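PDB 5AWO: isomaltodextranase from Arthrobacter globiformis, which hydrolyses (1->6)-alpha-D-glucosidic linkages in polysaccharides such as dextran, releasing successive isomaltose units from the non-reducing ends of the chains. Local coordinates for residues Tyr46-Asn51 / Phe317-Thr322; Thr331-Met336 / Ser341-Ala346. All coordinates share one frame; numbering follows the deposited sequence. Where two conformers were deposited one is given.

Contact 1. Residues Tyr46-Asn51 / Phe317-Thr322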
loop_
_atom_site.group_PDB
_atom_site.type_symbol
_atom_site.label_atom_id
_atom_site.label_comp_id
_atom_site.label_asym_id
_atom_site.label_seq_id
_atom_site.Cartn_x
_atom_site.Cartn_y
_atom_site.Cartn_z
ATOM N N TYR A 46 5.051 -3.038 22.813
ATOM C CA TYR A 46 5.380 -3.894 23.937
ATOM C C TYR A 46 6.552 -4.803 23.595
ATOM O O TYR A 46 7.569 -4.841 24.290
ATOM C CB TYR A 46 4.175 -4.769 24.382
ATOM C CG TYR A 46 4.570 -5.625 25.579
ATOM C CD1 TYR A 46 5.281 -6.813 25.430
ATOM C CD2 TYR A 46 4.323 -5.178 26.879
ATOM C CE1 TYR A 46 5.698 -7.548 26.528
ATOM C CE2 TYR A 46 4.702 -5.928 27.968
ATOM C CZ TYR A 46 5.420 -7.089 27.799
ATOM O OH TYR A 46 5.829 -7.839 28.896
ATOM N N SER A 47 6.429 -5.578 22.519
ATOM C CA SER A 47 7.316 -6.698 22.340
ATOM C C SER A 47 8.716 -6.304 21.916
ATOM O O SER A 47 9.683 -6.986 22.255
ATOM C CB SER A 47 6.716 -7.723 21.344
ATOM O OG SER A 47 5.628 -8.405 21.951
ATOM N N PHE A 48 8.841 -5.245 21.115
ATOM C CA PHE A 48 10.168 -4.822 20.698
ATOM C C PHE A 48 11.058 -4.356 21.889
ATOM O O PHE A 48 12.159 -4.889 22.079
ATOM C CB PHE A 48 10.131 -3.796 19.536
ATOM C CG PHE A 48 11.498 -3.303 19.168
ATOM C CD1 PHE A 48 12.369 -4.077 18.435
ATOM C CD2 PHE A 48 11.962 -2.095 19.697
ATOM C CE1 PHE A 48 13.651 -3.648 18.153
ATOM C CE2 PHE A 48 13.251 -1.686 19.432
ATOM C CZ PHE A 48 14.076 -2.445 18.667
ATOM N N PRO A 49 10.596 -3.387 22.694
ATOM C CA PRO A 49 11.493 -3.021 23.805
ATOM C C PRO A 49 11.688 -4.138 24.848
ATOM O O PRO A 49 12.760 -4.209 25.474
ATOM C CB PRO A 49 10.838 -1.805 24.437
ATOM C CG PRO A 49 9.596 -1.553 23.716
ATOM C CD PRO A 49 9.405 -2.540 22.618
ATOM N N HIS A 50 10.679 -4.997 25.018
ATOM C CA HIS A 50 10.818 -6.146 25.943
ATOM C C HIS A 50 11.596 -7.302 25.340
ATOM O O HIS A 50 12.016 -8.211 26.056
ATOM C CB HIS A 50 9.452 -6.652 26.407
ATOM C CG HIS A 50 8.794 -5.770 27.411
ATOM N ND1 HIS A 50 7.928 -4.760 27.066
ATOM C CD2 HIS A 50 8.887 -5.737 28.766
ATOM C CE1 HIS A 50 7.514 -4.133 28.155
ATOM N NE2 HIS A 50 8.079 -4.713 29.201
ATOM N N ASN A 51 11.791 -7.290 24.030
ATOM C CA ASN A 51 12.291 -8.431 23.293
ATOM C C ASN A 51 11.612 -9.718 23.751
ATOM O O ASN A 51 12.275 -10.700 24.070
ATOM C CB ASN A 51 13.815 -8.525 23.410
ATOM C CG ASN A 51 14.415 -9.534 22.448
ATOM O OD1 ASN A 51 13.839 -9.852 21.390
ATOM N ND2 ASN A 51 15.576 -10.062 22.806
ATOM N N PHE A 317 5.253 1.031 11.861
ATOM C CA PHE A 317 4.524 1.365 13.068
ATOM C C PHE A 317 4.848 2.752 13.556
ATOM O O PHE A 317 6.004 3.187 13.460
ATOM C CB PHE A 317 4.872 0.385 14.193
ATOM C CG PHE A 317 4.617 -1.041 13.829
ATOM C CD1 PHE A 317 3.399 -1.429 13.284
ATOM C CD2 PHE A 317 5.577 -2.002 14.038
ATOM C CE1 PHE A 317 3.169 -2.764 12.924
ATOM C CE2 PHE A 317 5.338 -3.340 13.704
ATOM C CZ PHE A 317 4.146 -3.714 13.125
ATOM N N MET A 318 3.803 3.448 13.990
ATOM C CA MET A 318 3.938 4.762 14.622
ATOM C C MET A 318 4.142 4.582 16.128
ATOM O O MET A 318 3.318 3.976 16.811
ATOM C CB MET A 318 2.715 5.635 14.336
ATOM C CG MET A 318 2.612 5.988 12.876
ATOM S SD MET A 318 1.277 7.122 12.499
ATOM C CE MET A 318 -0.118 6.013 12.602
ATOM N N ARG A 319 5.251 5.138 16.616
ATOM C CA ARG A 319 5.626 5.042 18.028
ATOM C C ARG A 319 5.708 6.503 18.556
ATOM O O ARG A 319 6.770 7.145 18.586
ATOM C CB ARG A 319 6.925 4.280 18.204
ATOM C CG ARG A 319 6.911 2.853 17.638
ATOM C CD ARG A 319 8.096 2.015 18.141
ATOM N NE ARG A 319 7.931 1.821 19.563
ATOM C CZ ARG A 319 8.895 1.596 20.446
ATOM N NH1 ARG A 319 10.152 1.357 20.088
ATOM N NH2 ARG A 319 8.562 1.569 21.724
ATOM N N ALA A 320 4.547 7.067 18.831
ATOM C CA ALA A 320 4.479 8.536 19.056
ATOM C C ALA A 320 5.389 9.001 20.176
ATOM O O ALA A 320 6.045 10.052 20.075
ATOM C CB ALA A 320 3.057 8.974 19.337
ATOM N N SER A 321 5.437 8.244 21.260
ATOM C CA SER A 321 6.219 8.603 22.459
ATOM C C SER A 321 7.717 8.550 22.241
ATOM O O SER A 321 8.495 9.035 23.064
ATOM C CB SER A 321 5.896 7.661 23.616
ATOM O OG SER A 321 6.548 6.420 23.440
ATOM N N THR A 322 8.155 7.941 21.138
ATOM C CA THR A 322 9.588 7.857 20.854
ATOM C C THR A 322 10.178 9.098 20.191
ATOM O O THR A 322 11.391 9.168 20.022
ATOM C CB THR A 322 9.948 6.637 19.988
ATOM O OG1 THR A 322 9.438 6.786 18.651
ATOM C CG2 THR A 322 9.422 5.353 20.616
#
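Arg-319 reaches across from its loop to the last turn of helix 44-50, where the two terminal nitrogens of its guanidinium meet different residues. NH1 lies 3.9 Å from CD2 of Phe-48, and NH2 lies 3.8 Å from CG of Pro-49. The phenyl ring and the guanidinium are strongly inclined, their planes 70° apart, and the two side chains cross at about a right angle. Pro-49 instead runs past the arginine in the opposite direction. No hydrogen bond joins the two segments, and the touching surface is small. The arginine chain is bent at its third torsion (chi3 66°), which turns the guanidinium off the line of its aliphatic stem. Thr-322 CG2 sits 3.8 Å above one face of the guanidinium, over its centre, while NH1 is hydrogen-bonded to the carbonyl O of Asp-271, which probably does more to fix the group than the helix does. The threonine is itself held back to the arginine: Thr-322 OG1 donates to Arg-319 O at 2.7 Å, in the carbonyl plane on a lone pair, and the same oxygen also accepts from Thr-322 N. On the helix, His-50 ND1 bonds to Tyr-46 O at 2.8 Å, and the imidazole and phenol rings lie over each other. The helix ends in a Schellman motif at Asn-51. The contact joins the short helix after the first barrel strand, 39-42, to the loop after the seventh, 312-314, both following C-terminal ends of parallel TIM-barrel strands, with the Phe-48 side chain about 10 Å from that of the probable nucleophile Asp-201.

Contact 2. Residues Thr331-Met336 / Ser341-Ala346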
loop_
_atom_site.group_PDB
_atom_site.type_symbol
_atom_site.label_atom_id
_atom_site.label_comp_id
_atom_site.label_asym_id
_atom_site.label_seq_id
_atom_site.Cartn_x
_atom_site.Cartn_y
_atom_site.Cartn_z
ATOM N N THR A 331 4.458 15.226 12.133
ATOM C CA THR A 331 5.133 14.827 10.892
ATOM C C THR A 331 5.073 13.331 10.599
ATOM O O THR A 331 4.823 12.943 9.472
ATOM C CB THR A 331 6.572 15.360 10.891
ATOM O OG1 THR A 331 6.506 16.804 10.825
ATOM C CG2 THR A 331 7.379 14.801 9.727
ATOM N N MET A 332 5.295 12.528 11.617
ATOM C CA MET A 332 5.122 11.076 11.527
ATOM C C MET A 332 3.746 10.739 10.938
ATOM O O MET A 332 3.629 9.998 9.953
ATOM C CB MET A 332 5.298 10.474 12.939
ATOM C CG MET A 332 4.997 8.995 13.052
ATOM S SD MET A 332 4.744 8.495 14.756
ATOM C CE MET A 332 3.181 9.250 15.065
ATOM N N MET A 333 2.701 11.272 11.578
ATOM C CA MET A 333 1.342 10.945 11.163
ATOM C C MET A 333 1.074 11.484 9.759
ATOM O O MET A 333 0.537 10.787 8.893
ATOM C CB MET A 333 0.357 11.542 12.152
ATOM C CG MET A 333 -1.104 11.258 11.857
ATOM S SD MET A 333 -1.464 9.490 12.031
ATOM C CE MET A 333 -3.235 9.465 11.719
ATOM N N ASN A 334 1.513 12.709 9.485
ATOM C CA ASN A 334 1.258 13.325 8.189
ATOM C C ASN A 334 1.914 12.554 7.035
ATOM O O ASN A 334 1.345 12.449 5.927
ATOM C CB ASN A 334 1.757 14.774 8.174
ATOM C CG ASN A 334 0.897 15.728 8.979
ATOM O OD1 ASN A 334 -0.261 15.433 9.301
ATOM N ND2 ASN A 334 1.470 16.888 9.324
ATOM N N LEU A 335 3.095 11.994 7.261
ATOM C CA LEU A 335 3.746 11.209 6.220
ATOM C C LEU A 335 2.964 9.941 5.910
ATOM O O LEU A 335 2.769 9.591 4.742
ATOM C CB LEU A 335 5.185 10.845 6.637
ATOM C CG LEU A 335 5.971 10.008 5.618
ATOM C CD1 LEU A 335 6.154 10.699 4.274
ATOM C CD2 LEU A 335 7.356 9.614 6.197
ATOM N N MET A 336 2.529 9.234 6.945
ATOM C CA MET A 336 1.776 7.991 6.729
ATOM C C MET A 336 0.492 8.291 5.958
ATOM O O MET A 336 0.135 7.577 5.007
ATOM C CB MET A 336 1.437 7.283 8.059
ATOM C CG MET A 336 2.634 6.934 8.944
ATOM S SD MET A 336 3.835 5.868 8.124
ATOM C CE MET A 336 5.000 5.715 9.472
ATOM N N SER A 341 -0.579 5.063 3.546
ATOM C CA SER A 341 -0.138 3.910 4.296
ATOM C C SER A 341 -1.173 3.457 5.290
ATOM O O SER A 341 -2.000 4.238 5.744
ATOM C CB SER A 341 1.128 4.311 5.074
ATOM O OG SER A 341 1.679 3.291 5.896
ATOM N N PRO A 342 -1.076 2.197 5.733
ATOM C CA PRO A 342 -1.706 1.860 7.016
ATOM C C PRO A 342 -1.335 2.851 8.119
ATOM O O PRO A 342 -0.211 3.410 8.115
ATOM C CB PRO A 342 -1.096 0.495 7.362
ATOM C CG PRO A 342 0.162 0.436 6.553
ATOM C CD PRO A 342 -0.202 1.108 5.269
ATOM N N LEU A 343 -2.269 3.053 9.033
ATOM C CA LEU A 343 -2.061 3.913 10.200
ATOM C C LEU A 343 -2.020 2.967 11.369
ATOM O O LEU A 343 -3.064 2.572 11.895
ATOM C CB LEU A 343 -3.178 4.966 10.313
ATOM C CG LEU A 343 -3.374 5.809 9.049
ATOM C CD1 LEU A 343 -4.554 6.753 9.211
ATOM C CD2 LEU A 343 -2.115 6.560 8.643
ATOM N N ALA A 344 -0.815 2.543 11.752
ATOM C CA ALA A 344 -0.576 1.484 12.699
ATOM C C ALA A 344 0.037 2.056 13.970
ATOM O O ALA A 344 1.241 2.377 14.013
ATOM C CB ALA A 344 0.332 0.441 12.076
ATOM N N ILE A 345 -0.790 2.169 14.995
ATOM C CA ILE A 345 -0.330 2.642 16.302
ATOM C C ILE A 345 0.395 1.511 17.011
ATOM O O ILE A 345 -0.141 0.398 17.083
ATOM C CB ILE A 345 -1.512 3.052 17.187
ATOM C CG1 ILE A 345 -2.326 4.178 16.549
ATOM C CG2 ILE A 345 -1.041 3.529 18.562
ATOM C CD1 ILE A 345 -3.658 4.427 17.223
ATOM N N ALA A 346 1.603 1.776 17.522
ATOM C CA ALA A 346 2.321 0.826 18.369
ATOM C C ALA A 346 2.515 1.313 19.802
ATOM O O ALA A 346 2.973 0.538 20.637
ATOM C CB ALA A 346 3.653 0.408 17.767
#
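Leu-343 spreads its two methyl branches under successive turns of helix 326-339: CD1 meets the methyl CE of Met-333 at 3.9 Å, and CD2 packs against CB of Met-336 at 3.7 Å. Met-333 and Leu-343 cross at about a right angle. A bend in the methionine chain (chi2 66°) swings the thioether round, so that CE, rather than the stem, makes the contact. Met-336 touches the leucine with its CB, close to the helix backbone, while its sulfur passes 4.0 Å from OG of Ser-341. One hydrogen bond links the segments, from Ser-341 N to Met-336 O at 3.0 Å, with the donor tilted 18° from the carbonyl plane. With chi1 at 179° the hydroxyl of Ser-341 points away from its own N, and OG donates to Pro-342 O at 2.9 Å while accepting from Gly-315 N. A valine here has no hydroxyl, and Gly-315 N and Pro-342 O would probably be left without a mate in a buried place. Strand 343-345 is the eighth of the parallel barrel and pairs with strand 39-42; helix 326-339 lies on its outer side, with helix 362-370 packing on Met-333 and Leu-343 and Phe-299 of helix 295-302 on Met-336 and Ser-341.

In the fold
Contact 2 is buried throughout, whereas contact 1 is partly open, with an exposed proline and a buried arginine among its touching residues. Their chemistry follows their place: apolar methionine and leucine packing with one backbone bond between the last barrel strand and the helix before it, against a guanidinium meeting a phenyl ring and a proline at a slant with no bond across. The centres are 14 Å apart, and Met-318 of the 317-322 loop bridges them. Its N and O probably hydrogen-bond to Ala-344 O and Ala-346 N, and its side chain packs on the sulfurs of Met-332 and Met-333. The loop of contact 1 is thereby fastened to both elements of contact 2.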